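Local coordinates for cytoplasmic export protein 1 (Saccharomyces cerevisiae, PDB 3VWA), which binds tRNA and takes part in its nuclear export, and may collect aminoacylated tRNAs from export receptors at the nuclear pore and pass them to the translation machinery, at residues L345-Q348 and S349-P353; K297-M300 and T301-I304; K511-I514 and V515-R518; S431-E434 and I435-W438. All coordinates share one frame; numbering follows the deposited sequence.

Contact 1. Residues L345-Q348 and S349-P353; sequences LITQ and SFKLP
Ile346 and Phe350 sit one turn apart near the C-terminal end of helix 342-351, in the all-helical, HEAT-repeat part of the protein. Their side chains run alongside each other, with Ile346 CG2 resting 3.9 Å from Phe350 CD2. The carbonyl oxygen of Ile346 lies in the plane of the phenylalanine ring, at its edge. This buried side is the tight one. Ile346 O is gripped twice, by Phe350 N at 3.0 Å and by Ser349 OG at 2.9 Å. The serine hydroxyl reaches back because it stands between its own N and carbonyl carbon (chi1 74°), which satisfies it inside the helix while Leu325, Leu361 and the selenomethionine Met300 pack round the residue. With an alanine here, Ile346 O would probably keep just the Phe350 amide as a donor from this turn, and a small gap would open between the neighbouring helices. Thr347 is packed too, against Arg380 and Ile381 of helix 374-387. Its OG1, beside the backbone N (chi1 -63°), bonds Asn343 O, while CG2, anti to that N, is left to meet Lys351 NZ at 3.4 Å. The looser side holds the exposed Lys351, which also touches His384, and the partly exposed Gln348. Lys351 N still bonds Thr347 O at 3.1 Å; the next bond, Leu352 N to Gln348 O, is weak (124° at the hydrogen). Only the backbone bonding weakens there: the Leu352 side chain packs on Met300 and Ser303 of helix 283-303, its CG 3.5 Å from Gln348 O.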
ATOM      1  N   LEU A 345      -9.136 -12.088  -2.846  1.00 34.43           N
ATOM      2  CA  LEU A 345      -9.775 -11.071  -3.666  1.00 35.45           C
ATOM      3  C   LEU A 345      -9.319 -11.199  -5.106  1.00 34.80           C
ATOM      4  O   LEU A 345     -10.120 -11.195  -6.029  1.00 33.10           O
ATOM      5  CB  LEU A 345      -9.436  -9.675  -3.123  1.00 36.08           C
ATOM      6  CG  LEU A 345     -10.326  -8.517  -3.651  1.00 39.40           C
ATOM      7  CD1 LEU A 345     -10.503  -7.470  -2.569  1.00 44.63           C
ATOM      8  CD2 LEU A 345      -9.767  -7.847  -4.892  1.00 40.80           C
ATOM      9  N   ILE A 346      -8.015 -11.367  -5.273  1.00 35.07           N
ATOM     10  CA  ILE A 346      -7.398 -11.383  -6.584  1.00 31.36           C
ATOM     11  C   ILE A 346      -7.792 -12.674  -7.280  1.00 30.09           C
ATOM     12  O   ILE A 346      -8.148 -12.651  -8.431  1.00 27.89           O
ATOM     13  CB  ILE A 346      -5.867 -11.223  -6.480  1.00 28.10           C
ATOM     14  CG1 ILE A 346      -5.530  -9.788  -6.052  1.00 30.42           C
ATOM     15  CG2 ILE A 346      -5.161 -11.645  -7.766  1.00 27.35           C
ATOM     16  CD1 ILE A 346      -5.852  -8.724  -7.069  1.00 28.29           C
ATOM     17  N   THR A 347      -7.799 -13.774  -6.541  1.00 32.01           N
ATOM     18  CA  THR A 347      -8.354 -15.073  -7.044  1.00 30.56           C
ATOM     19  C   THR A 347      -9.770 -15.014  -7.599  1.00 27.88           C
ATOM     20  O   THR A 347     -10.052 -15.490  -8.710  1.00 29.33           O
ATOM     21  CB  THR A 347      -8.304 -16.137  -5.945  1.00 29.37           C
ATOM     22  OG1 THR A 347      -6.939 -16.352  -5.621  1.00 28.63           O
ATOM     23  CG2 THR A 347      -8.907 -17.482  -6.429  1.00 31.21           C
ATOM     24  N   GLN A 348     -10.657 -14.409  -6.822  1.00 29.91           N
ATOM     25  CA  GLN A 348     -12.059 -14.244  -7.159  1.00 28.17           C
ATOM     26  C   GLN A 348     -12.187 -13.394  -8.406  1.00 28.78           C
ATOM     27  O   GLN A 348     -12.983 -13.661  -9.343  1.00 25.32           O
ATOM     28  CB  GLN A 348     -12.693 -13.517  -5.959  1.00 36.21           C
ATOM     29  CG  GLN A 348     -13.915 -14.173  -5.336  1.00 42.98           C
ATOM     30  CD  GLN A 348     -14.853 -13.144  -4.686  1.00 50.12           C
ATOM     31  OE1 GLN A 348     -14.418 -12.122  -4.138  1.00 45.40           O
ATOM     32  NE2 GLN A 348     -16.154 -13.402  -4.776  1.00 54.62           N
ATOM     33  N   SER A 349     -11.366 -12.353  -8.463  1.00 29.15           N
ATOM     34  CA  SER A 349     -11.420 -11.496  -9.615  1.00 27.10           C
ATOM     35  C   SER A 349     -10.923 -12.165 -10.901  1.00 28.29           C
ATOM     36  O   SER A 349     -11.446 -11.871 -11.951  1.00 30.66           O
ATOM     37  CB  SER A 349     -10.801 -10.138  -9.310  1.00 26.69           C
ATOM     38  OG  SER A 349      -9.390 -10.213  -9.251  1.00 34.17           O
ATOM     39  N   PHE A 350      -9.993 -13.121 -10.799  1.00 28.24           N
ATOM     40  CA  PHE A 350      -9.558 -13.953 -11.951  1.00 29.47           C
ATOM     41  C   PHE A 350     -10.620 -14.935 -12.447  1.00 31.42           C
ATOM     42  O   PHE A 350     -10.709 -15.213 -13.650  1.00 29.86           O
ATOM     43  CB  PHE A 350      -8.212 -14.663 -11.658  1.00 26.17           C
ATOM     44  CG  PHE A 350      -6.989 -13.858 -12.111  1.00 29.73           C
ATOM     45  CD1 PHE A 350      -6.535 -13.942 -13.433  1.00 29.89           C
ATOM     46  CD2 PHE A 350      -6.351 -12.960 -11.249  1.00 26.61           C
ATOM     47  CE1 PHE A 350      -5.456 -13.183 -13.901  1.00 29.37           C
ATOM     48  CE2 PHE A 350      -5.253 -12.211 -11.704  1.00 30.17           C
ATOM     49  CZ  PHE A 350      -4.788 -12.328 -13.024  1.00 27.12           C
ATOM     50  N   LYS A 351     -11.450 -15.418 -11.527  1.00 36.33           N
ATOM     51  CA  LYS A 351     -12.584 -16.270 -11.869  1.00 37.03           C
ATOM     52  C   LYS A 351     -13.727 -15.455 -12.482  1.00 40.25           C
ATOM     53  O   LYS A 351     -14.617 -16.028 -13.086  1.00 40.67           O
ATOM     54  CB  LYS A 351     -13.157 -16.965 -10.628  1.00 39.94           C
ATOM     55  CG  LYS A 351     -12.277 -17.944  -9.869  1.00 46.08           C
ATOM     56  CD  LYS A 351     -13.128 -18.574  -8.772  1.00 50.11           C
ATOM     57  CE  LYS A 351     -12.534 -19.858  -8.223  1.00 56.04           C
ATOM     58  NZ  LYS A 351     -11.476 -19.606  -7.197  1.00 54.64           N
ATOM     59  N   LEU A 352     -13.740 -14.133 -12.316  1.00 42.94           N
ATOM     60  CA  LEU A 352     -14.823 -13.325 -12.934  1.00 45.02           C
ATOM     61  C   LEU A 352     -14.817 -13.381 -14.465  1.00 46.95           C
ATOM     62  O   LEU A 352     -13.785 -13.218 -15.079  1.00 46.85           O
ATOM     63  CB  LEU A 352     -14.740 -11.874 -12.519  1.00 44.04           C
ATOM     64  CG  LEU A 352     -15.206 -11.595 -11.117  1.00 46.19           C
ATOM     65  CD1 LEU A 352     -14.770 -10.182 -10.822  1.00 42.66           C
ATOM     66  CD2 LEU A 352     -16.724 -11.755 -11.030  1.00 45.22           C
ATOM     67  N   PRO A 353     -15.980 -13.612 -15.091  1.00 51.68           N
ATOM     68  CA  PRO A 353     -15.782 -13.728 -16.540  1.00 50.53           C
ATOM     69  C   PRO A 353     -15.719 -12.371 -17.252  1.00 50.72           C
ATOM     70  O   PRO A 353     -15.638 -12.338 -18.484  1.00 58.65           O
ATOM     71  CB  PRO A 353     -16.970 -14.611 -17.003  1.00 47.88           C
ATOM     72  CG  PRO A 353     -17.491 -15.250 -15.743  1.00 53.22           C
ATOM     73  CD  PRO A 353     -17.235 -14.241 -14.644  1.00 49.05           C
TER

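Contact 2. Residues K297-M300 and T301-I304; sequences KLLM and TQSI
Lys297 O, in the last turns of helix 283-303 of the helical HEAT-repeat part, takes a straight bond from Thr301 N (3.0 Å, 166° at the hydrogen) and a weak, long one from Thr301 OG1 at 3.5 Å. The threonine hydroxyl can reach back to this oxygen because it stands beside its own backbone N, opposite the carbonyl carbon (chi1 -62°). Gln302 N makes the next regular helical bond, to Leu298 O, and its side chain runs alongside Leu299. The amide oxygen does the touching: Gln302 OE1 comes within 3.1 Å of Leu299 CD2, a short, tight contact, and also takes a weak hydrogen bond from Ala317 N beyond the helix. Leu299 and the selenomethionine Met300 both reach Leu321 of helix 321-335, which makes theirs the buried side of this helix, whereas Thr301 lies toward solvent. At Ser303 the bonding weakens: its N is shared between two carbonyls, Leu299 O four residues back at 2.9 Å and Met300 O three back at 3.3 Å, both bonds weak and bent. Ser303 CB lies 3.2 Å from Met300 O.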
ATOM      1  N   LYS A 297     -15.655  -7.419  -2.876  1.00 36.01           N
ATOM      2  CA  LYS A 297     -16.052  -8.842  -2.729  1.00 36.18           C
ATOM      3  C   LYS A 297     -17.565  -8.978  -2.832  1.00 36.44           C
ATOM      4  O   LYS A 297     -18.061  -9.855  -3.544  1.00 39.11           O
ATOM      5  CB  LYS A 297     -15.563  -9.418  -1.393  1.00 39.81           C
ATOM      6  CG  LYS A 297     -14.052  -9.506  -1.283  1.00 44.74           C
ATOM      7  CD  LYS A 297     -13.599  -9.783   0.148  1.00 51.34           C
ATOM      8  CE  LYS A 297     -12.070  -9.779   0.237  1.00 53.83           C
ATOM      9  NZ  LYS A 297     -11.574  -9.227   1.540  1.00 56.26           N
ATOM     10  N   LEU A 298     -18.303  -8.095  -2.162  1.00 35.71           N
ATOM     11  CA  LEU A 298     -19.759  -8.140  -2.264  1.00 40.54           C
ATOM     12  C   LEU A 298     -20.213  -8.037  -3.709  1.00 37.54           C
ATOM     13  O   LEU A 298     -21.015  -8.843  -4.174  1.00 38.30           O
ATOM     14  CB  LEU A 298     -20.465  -7.092  -1.392  1.00 42.03           C
ATOM     15  CG  LEU A 298     -20.931  -7.427   0.046  1.00 53.64           C
ATOM     16  CD1 LEU A 298     -21.408  -8.882   0.171  1.00 49.31           C
ATOM     17  CD2 LEU A 298     -19.891  -7.074   1.128  1.00 49.15           C
ATOM     18  N   LEU A 299     -19.682  -7.060  -4.436  1.00 37.70           N
ATOM     19  CA  LEU A 299     -20.071  -6.863  -5.826  1.00 34.60           C
ATOM     20  C   LEU A 299     -19.739  -8.074  -6.713  1.00 34.17           C
ATOM     21  O   LEU A 299     -20.420  -8.333  -7.697  1.00 32.05           O
ATOM     22  CB  LEU A 299     -19.351  -5.651  -6.378  1.00 34.82           C
ATOM     23  CG  LEU A 299     -19.655  -4.331  -5.719  1.00 34.28           C
ATOM     24  CD1 LEU A 299     -18.733  -3.327  -6.382  1.00 35.65           C
ATOM     25  CD2 LEU A 299     -21.118  -3.987  -5.930  1.00 31.57           C
HETATM   26  N   MSE A 300     -18.662  -8.777  -6.370  1.00 35.04           N
HETATM   27  CA  MSE A 300     -18.172  -9.900  -7.161  1.00 39.88           C
HETATM   28  C   MSE A 300     -19.056 -11.094  -6.922  1.00 45.91           C
HETATM   29  O   MSE A 300     -19.290 -11.885  -7.828  1.00 51.77           O
HETATM   30  CB  MSE A 300     -16.723 -10.178  -6.771  1.00 40.09           C
HETATM   31  CG  MSE A 300     -15.827  -9.292  -7.623  1.00 42.05           C
HETATM   32 SE   MSE A 300     -13.951  -9.904  -7.406  1.00 46.80          SE
HETATM   33  CE  MSE A 300     -13.306  -8.175  -8.066  1.00 42.40           C
ATOM     34  N   THR A 301     -19.551 -11.257  -5.704  1.00 48.88           N
ATOM     35  CA  THR A 301     -20.622 -12.226  -5.475  1.00 54.46           C
ATOM     36  C   THR A 301     -21.927 -11.867  -6.249  1.00 57.26           C
ATOM     37  O   THR A 301     -22.556 -12.739  -6.859  1.00 62.46           O
ATOM     38  CB  THR A 301     -20.835 -12.416  -3.969  1.00 53.91           C
ATOM     39  OG1 THR A 301     -19.632 -12.948  -3.419  1.00 58.20           O
ATOM     40  CG2 THR A 301     -22.007 -13.360  -3.664  1.00 60.05           C
ATOM     41  N   GLN A 302     -22.302 -10.588  -6.254  1.00 61.26           N
ATOM     42  CA  GLN A 302     -23.433 -10.087  -7.046  1.00 63.49           C
ATOM     43  C   GLN A 302     -23.288 -10.407  -8.523  1.00 70.03           C
ATOM     44  O   GLN A 302     -24.286 -10.576  -9.223  1.00 68.32           O
ATOM     45  CB  GLN A 302     -23.502  -8.568  -6.973  1.00 71.65           C
ATOM     46  CG  GLN A 302     -24.239  -7.906  -5.821  1.00 75.97           C
ATOM     47  CD  GLN A 302     -24.182  -6.385  -5.968  1.00 78.81           C
ATOM     48  OE1 GLN A 302     -23.386  -5.855  -6.752  1.00 80.47           O
ATOM     49  NE2 GLN A 302     -25.029  -5.680  -5.234  1.00 73.65           N
ATOM     50  N   SER A 303     -22.039 -10.416  -8.999  1.00 74.36           N
ATOM     51  CA  SER A 303     -21.700 -10.601 -10.414  1.00 71.51           C
ATOM     52  C   SER A 303     -22.193 -11.962 -10.917  1.00 75.46           C
ATOM     53  O   SER A 303     -22.679 -12.079 -12.043  1.00 76.81           O
ATOM     54  CB  SER A 303     -20.182 -10.493 -10.587  1.00 69.24           C
ATOM     55  OG  SER A 303     -19.808  -9.585 -11.609  1.00 70.16           O
ATOM     56  N   ILE A 304     -22.073 -12.982 -10.066  1.00 83.41           N
ATOM     57  CA  ILE A 304     -22.540 -14.342 -10.377  1.00 85.16           C
ATOM     58  C   ILE A 304     -24.063 -14.525 -10.159  1.00 84.61           C
ATOM     59  O   ILE A 304     -24.589 -15.608 -10.402  1.00 83.65           O
ATOM     60  CB  ILE A 304     -21.720 -15.414  -9.596  1.00 85.03           C
ATOM     61  CG1 ILE A 304     -20.208 -15.201  -9.786  1.00 79.34           C
ATOM     62  CG2 ILE A 304     -22.097 -16.834 -10.019  1.00 88.43           C
ATOM     63  CD1 ILE A 304     -19.344 -15.948  -8.790  1.00 65.77           C
TER

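Contact 3. Residues K511-I514 and V515-R518; sequences KSPI and VRGR
Val515 lies in the first turn of helix 513-536, within the second HEAT repeat, where Ser512 is the N-cap. Ser512 OG accepts a weak but fairly straight capping bond from Val515 N at 3.5 Å, and Val515 CG2 packs 3.7 Å from the same OG; Leu478 of helix 474-487 touches the valine as well. Arg516 follows, its N giving Ser512 O an almost perfectly linear bond (178° at the hydrogen). Its chain bends at chi3 (-97°), folding the guanidinium back across Pro513: Pro513 CA sits over one face, off centre toward the rim and 3.3 Å from Arg516 NH2, and Lys511 O lies in the plane at the edge. Arg516 NE adds a weak hydrogen bond to Asp510 O, tying the arginine to the loop before the helix. Gly517 contributes its backbone alone, with Gly517 N bonded to Pro513 O at 2.9 Å. Arg518 repeats the helical bond to Ile514 O, then runs out extended beside the isoleucine on an exposed flank. There the methyl group Ile514 CD1 lies over one face of the second guanidinium, 3.5 Å from Arg518 NE.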
ATOM      1  N   LYS A 511       8.377 -14.793 -51.354  1.00 35.45           N
ATOM      2  CA  LYS A 511       7.767 -13.806 -52.288  1.00 40.01           C
ATOM      3  C   LYS A 511       7.936 -12.375 -51.823  1.00 40.75           C
ATOM      4  O   LYS A 511       7.847 -11.451 -52.622  1.00 43.02           O
ATOM      5  CB  LYS A 511       6.278 -14.063 -52.477  1.00 40.83           C
ATOM      6  CG  LYS A 511       5.942 -15.469 -52.957  1.00 50.36           C
ATOM      7  CD  LYS A 511       4.583 -15.943 -52.454  1.00 54.90           C
ATOM      8  CE  LYS A 511       4.552 -17.466 -52.278  1.00 55.51           C
ATOM      9  NZ  LYS A 511       3.260 -17.925 -51.697  1.00 56.65           N
ATOM     10  N   SER A 512       8.158 -12.172 -50.527  1.00 40.55           N
ATOM     11  CA  SER A 512       8.227 -10.820 -49.992  1.00 38.27           C
ATOM     12  C   SER A 512       9.658 -10.297 -50.105  1.00 36.69           C
ATOM     13  O   SER A 512      10.587 -10.917 -49.598  1.00 37.01           O
ATOM     14  CB  SER A 512       7.749 -10.828 -48.544  1.00 36.85           C
ATOM     15  OG  SER A 512       8.210  -9.674 -47.857  1.00 42.31           O
ATOM     16  N   PRO A 513       9.865  -9.151 -50.787  1.00 43.78           N
ATOM     17  CA  PRO A 513      11.291  -8.740 -50.913  1.00 40.38           C
ATOM     18  C   PRO A 513      11.946  -8.493 -49.548  1.00 41.70           C
ATOM     19  O   PRO A 513      13.152  -8.738 -49.367  1.00 43.23           O
ATOM     20  CB  PRO A 513      11.243  -7.438 -51.735  1.00 43.31           C
ATOM     21  CG  PRO A 513       9.797  -7.058 -51.863  1.00 43.63           C
ATOM     22  CD  PRO A 513       8.915  -8.149 -51.322  1.00 39.43           C
ATOM     23  N   ILE A 514      11.156  -8.034 -48.583  1.00 40.92           N
ATOM     24  CA  ILE A 514      11.745  -7.676 -47.301  1.00 36.51           C
ATOM     25  C   ILE A 514      12.197  -8.945 -46.530  1.00 34.22           C
ATOM     26  O   ILE A 514      13.212  -8.926 -45.847  1.00 29.52           O
ATOM     27  CB  ILE A 514      10.943  -6.615 -46.470  1.00 40.30           C
ATOM     28  CG1 ILE A 514      10.539  -7.135 -45.103  1.00 43.89           C
ATOM     29  CG2 ILE A 514       9.805  -5.920 -47.239  1.00 40.43           C
ATOM     30  CD1 ILE A 514      10.729  -6.078 -44.033  1.00 48.19           C
ATOM     31  N   VAL A 515      11.473 -10.056 -46.705  1.00 32.00           N
ATOM     32  CA  VAL A 515      11.878 -11.311 -46.071  1.00 29.30           C
ATOM     33  C   VAL A 515      13.110 -11.846 -46.729  1.00 29.47           C
ATOM     34  O   VAL A 515      14.036 -12.302 -46.036  1.00 28.99           O
ATOM     35  CB  VAL A 515      10.776 -12.393 -46.129  1.00 31.10           C
ATOM     36  CG1 VAL A 515      11.310 -13.746 -45.663  1.00 28.31           C
ATOM     37  CG2 VAL A 515       9.564 -11.956 -45.328  1.00 29.54           C
ATOM     38  N   ARG A 516      13.115 -11.863 -48.062  1.00 30.52           N
ATOM     39  CA  ARG A 516      14.290 -12.352 -48.787  1.00 30.92           C
ATOM     40  C   ARG A 516      15.489 -11.587 -48.343  1.00 29.00           C
ATOM     41  O   ARG A 516      16.536 -12.171 -48.137  1.00 26.87           O
ATOM     42  CB  ARG A 516      14.151 -12.208 -50.315  1.00 36.41           C
ATOM     43  CG  ARG A 516      13.114 -13.114 -50.947  1.00 39.84           C
ATOM     44  CD  ARG A 516      13.060 -12.956 -52.466  1.00 40.17           C
ATOM     45  NE  ARG A 516      11.994 -12.035 -52.900  1.00 47.45           N
ATOM     46  CZ  ARG A 516      12.244 -10.884 -53.500  1.00 43.52           C
ATOM     47  NH1 ARG A 516      13.493 -10.547 -53.702  1.00 52.47           N
ATOM     48  NH2 ARG A 516      11.277 -10.067 -53.885  1.00 45.16           N
ATOM     49  N   GLY A 517      15.352 -10.256 -48.215  1.00 30.26           N
ATOM     50  CA  GLY A 517      16.523  -9.396 -47.854  1.00 25.82           C
ATOM     51  C   GLY A 517      17.014  -9.732 -46.438  1.00 25.04           C
ATOM     52  O   GLY A 517      18.219  -9.913 -46.185  1.00 22.89           O
ATOM     53  N   ARG A 518      16.086  -9.813 -45.483  1.00 26.82           N
ATOM     54  CA  ARG A 518      16.510 -10.173 -44.106  1.00 27.55           C
ATOM     55  C   ARG A 518      16.998 -11.592 -44.006  1.00 25.88           C
ATOM     56  O   ARG A 518      17.909 -11.851 -43.265  1.00 26.56           O
ATOM     57  CB  ARG A 518      15.436  -9.896 -43.055  1.00 33.25           C
ATOM     58  CG  ARG A 518      14.907  -8.462 -43.169  1.00 39.76           C
ATOM     59  CD  ARG A 518      13.871  -8.162 -42.113  1.00 39.03           C
ATOM     60  NE  ARG A 518      13.579  -6.736 -42.108  1.00 44.49           N
ATOM     61  CZ  ARG A 518      12.917  -6.134 -41.137  1.00 43.79           C
ATOM     62  NH1 ARG A 518      12.478  -6.846 -40.119  1.00 46.53           N
ATOM     63  NH2 ARG A 518      12.686  -4.833 -41.195  1.00 45.29           N
TER

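Contact 4. Residues S431-E434 and I435-W438; sequences SDVE and IRTW
The guanidinium of Arg436 lies across Val433, whose CA sits over one face toward the rim, while the Ser431 carbonyl group lies at the edge, near the plane. A bend at chi3 (-53°) turns the group back over the helix start, where Arg436 NE forms a salt bridge with Asp471 OD1 and NH2 bonds Asp430 O. A methionine in its place would probably leave Asp471 without this partner and Asp430 O without the NH2 donor. The Trp438 ring is met at its edge: Glu434 O lies in its plane, and Glu434 OE2 takes a weak bond from Trp438 NE1 at 3.4 Å, carboxylate and ring turned 58° apart. The stronger mate of Glu434 is Lys475, through OE1. Between these pairs Val433 O is gripped twice by one residue, by Thr437 N at 2.9 Å and by Thr437 OG1 at 2.7 Å, from opposite faces of the carbonyl plane. Asp432 caps the helix start: its OD2 receives Ile435 N at 3.3 Å on the anti lone pair and, weakly, Glu434 N. This is a classic aspartate N-cap, here starting helix 433-446 of the HEAT-repeat region.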
ATOM      1  N   SER A 431      -6.371 -17.002 -35.757  1.00 32.99           N
ATOM      2  CA  SER A 431      -6.942 -16.160 -36.785  1.00 32.92           C
ATOM      3  C   SER A 431      -6.377 -14.730 -36.846  1.00 31.40           C
ATOM      4  O   SER A 431      -6.328 -14.154 -37.915  1.00 33.00           O
ATOM      5  CB  SER A 431      -8.472 -16.133 -36.657  1.00 36.72           C
ATOM      6  OG  SER A 431      -8.845 -15.715 -35.362  1.00 39.71           O
ATOM      7  N   ASP A 432      -5.921 -14.169 -35.726  1.00 28.98           N
ATOM      8  CA  ASP A 432      -5.288 -12.853 -35.720  1.00 28.47           C
ATOM      9  C   ASP A 432      -3.760 -12.902 -36.031  1.00 30.30           C
ATOM     10  O   ASP A 432      -2.999 -13.665 -35.411  1.00 28.30           O
ATOM     11  CB  ASP A 432      -5.574 -12.174 -34.366  1.00 32.45           C
ATOM     12  CG  ASP A 432      -5.176 -10.717 -34.344  1.00 34.08           C
ATOM     13  OD1 ASP A 432      -6.056  -9.854 -34.517  1.00 38.73           O
ATOM     14  OD2 ASP A 432      -3.987 -10.428 -34.118  1.00 37.18           O
ATOM     15  N   VAL A 433      -3.324 -12.080 -36.992  1.00 29.38           N
ATOM     16  CA  VAL A 433      -1.929 -12.038 -37.428  1.00 34.18           C
ATOM     17  C   VAL A 433      -1.029 -11.535 -36.303  1.00 32.39           C
ATOM     18  O   VAL A 433       0.129 -11.984 -36.137  1.00 35.19           O
ATOM     19  CB  VAL A 433      -1.743 -11.196 -38.725  1.00 35.19           C
ATOM     20  CG1 VAL A 433      -2.067  -9.720 -38.480  1.00 36.45           C
ATOM     21  CG2 VAL A 433      -0.318 -11.327 -39.275  1.00 32.41           C
ATOM     22  N   GLU A 434      -1.566 -10.610 -35.517  1.00 30.42           N
ATOM     23  CA  GLU A 434      -0.805 -10.032 -34.428  1.00 29.08           C
ATOM     24  C   GLU A 434      -0.410 -11.130 -33.363  1.00 27.70           C
ATOM     25  O   GLU A 434       0.735 -11.193 -32.901  1.00 28.80           O
ATOM     26  CB  GLU A 434      -1.549  -8.819 -33.895  1.00 30.17           C
ATOM     27  CG  GLU A 434      -0.729  -7.853 -33.054  1.00 38.26           C
ATOM     28  CD  GLU A 434       0.405  -7.184 -33.824  1.00 44.04           C
ATOM     29  OE1 GLU A 434       0.297  -7.052 -35.072  1.00 50.80           O
ATOM     30  OE2 GLU A 434       1.403  -6.786 -33.182  1.00 43.93           O
ATOM     31  N   ILE A 435      -1.334 -12.034 -33.095  1.00 25.54           N
ATOM     32  CA  ILE A 435      -1.159 -13.108 -32.158  1.00 25.07           C
ATOM     33  C   ILE A 435      -0.194 -14.110 -32.711  1.00 24.81           C
ATOM     34  O   ILE A 435       0.671 -14.587 -31.974  1.00 25.81           O
ATOM     35  CB  ILE A 435      -2.517 -13.784 -31.796  1.00 25.39           C
ATOM     36  CG1 ILE A 435      -3.391 -12.803 -31.012  1.00 26.13           C
ATOM     37  CG2 ILE A 435      -2.302 -15.069 -30.971  1.00 24.57           C
ATOM     38  CD1 ILE A 435      -4.788 -13.331 -30.648  1.00 22.05           C
ATOM     39  N   ARG A 436      -0.331 -14.443 -34.001  1.00 25.09           N
ATOM     40  CA  ARG A 436       0.687 -15.276 -34.689  1.00 24.03           C
ATOM     41  C   ARG A 436       2.112 -14.742 -34.629  1.00 24.12           C
ATOM     42  O   ARG A 436       3.049 -15.521 -34.351  1.00 21.47           O
ATOM     43  CB  ARG A 436       0.287 -15.669 -36.127  1.00 23.05           C
ATOM     44  CG  ARG A 436      -1.128 -16.344 -36.151  1.00 23.05           C
ATOM     45  CD  ARG A 436      -1.406 -17.158 -37.384  1.00 24.04           C
ATOM     46  NE  ARG A 436      -1.179 -16.390 -38.626  1.00 30.80           N
ATOM     47  CZ  ARG A 436      -2.035 -15.533 -39.186  1.00 31.03           C
ATOM     48  NH1 ARG A 436      -1.680 -14.938 -40.329  1.00 32.53           N
ATOM     49  NH2 ARG A 436      -3.233 -15.280 -38.634  1.00 28.90           N
ATOM     50  N   THR A 437       2.262 -13.441 -34.891  1.00 25.91           N
ATOM     51  CA  THR A 437       3.544 -12.725 -34.858  1.00 25.67           C
ATOM     52  C   THR A 437       4.140 -12.824 -33.439  1.00 28.37           C
ATOM     53  O   THR A 437       5.301 -13.257 -33.261  1.00 28.08           O
ATOM     54  CB  THR A 437       3.356 -11.244 -35.311  1.00 26.56           C
ATOM     55  OG1 THR A 437       2.720 -11.214 -36.604  1.00 26.45           O
ATOM     56  CG2 THR A 437       4.698 -10.467 -35.421  1.00 27.49           C
ATOM     57  N   TRP A 438       3.344 -12.474 -32.427  1.00 27.30           N
ATOM     58  CA  TRP A 438       3.827 -12.446 -31.051  1.00 24.92           C
ATOM     59  C   TRP A 438       4.097 -13.847 -30.511  1.00 27.76           C
ATOM     60  O   TRP A 438       5.019 -14.017 -29.707  1.00 27.12           O
ATOM     61  CB  TRP A 438       2.890 -11.669 -30.120  1.00 30.28           C
ATOM     62  CG  TRP A 438       3.203 -10.203 -30.094  1.00 33.93           C
ATOM     63  CD1 TRP A 438       2.623  -9.204 -30.863  1.00 36.52           C
ATOM     64  CD2 TRP A 438       4.246  -9.536 -29.333  1.00 38.39           C
ATOM     65  NE1 TRP A 438       3.197  -7.985 -30.609  1.00 37.41           N
ATOM     66  CE2 TRP A 438       4.194  -8.116 -29.721  1.00 41.38           C
ATOM     67  CE3 TRP A 438       5.222  -9.955 -28.433  1.00 39.69           C
ATOM     68  CZ2 TRP A 438       5.048  -7.178 -29.176  1.00 42.11           C
ATOM     69  CZ3 TRP A 438       6.091  -8.992 -27.902  1.00 42.40           C
ATOM     70  CH2 TRP A 438       6.009  -7.645 -28.269  1.00 41.93           C
TER

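How the contacts relate
Along the chain the order is contact 2, contact 1, contact 4, contact 3, all in the helical part that follows the N-terminal kinase-like domain. Contacts 1 and 2 lie at the C-terminal ends of helices 342-351 and 283-303; their centres are 10 Å apart and they touch, with Met300 CE 3.4 Å from Ser349 CB. Contacts 4 and 3 are N-capped starts of helices 433-446 and 513-536, with centres 19 Å apart and no touch; contact 3 lies in the second HEAT repeat (494-530). Contacts 2 and 3 stand farthest apart, about 53 Å between centres, so the set samples two helix ends and two helix starts along the elongated helical part of a tRNA-binding protein.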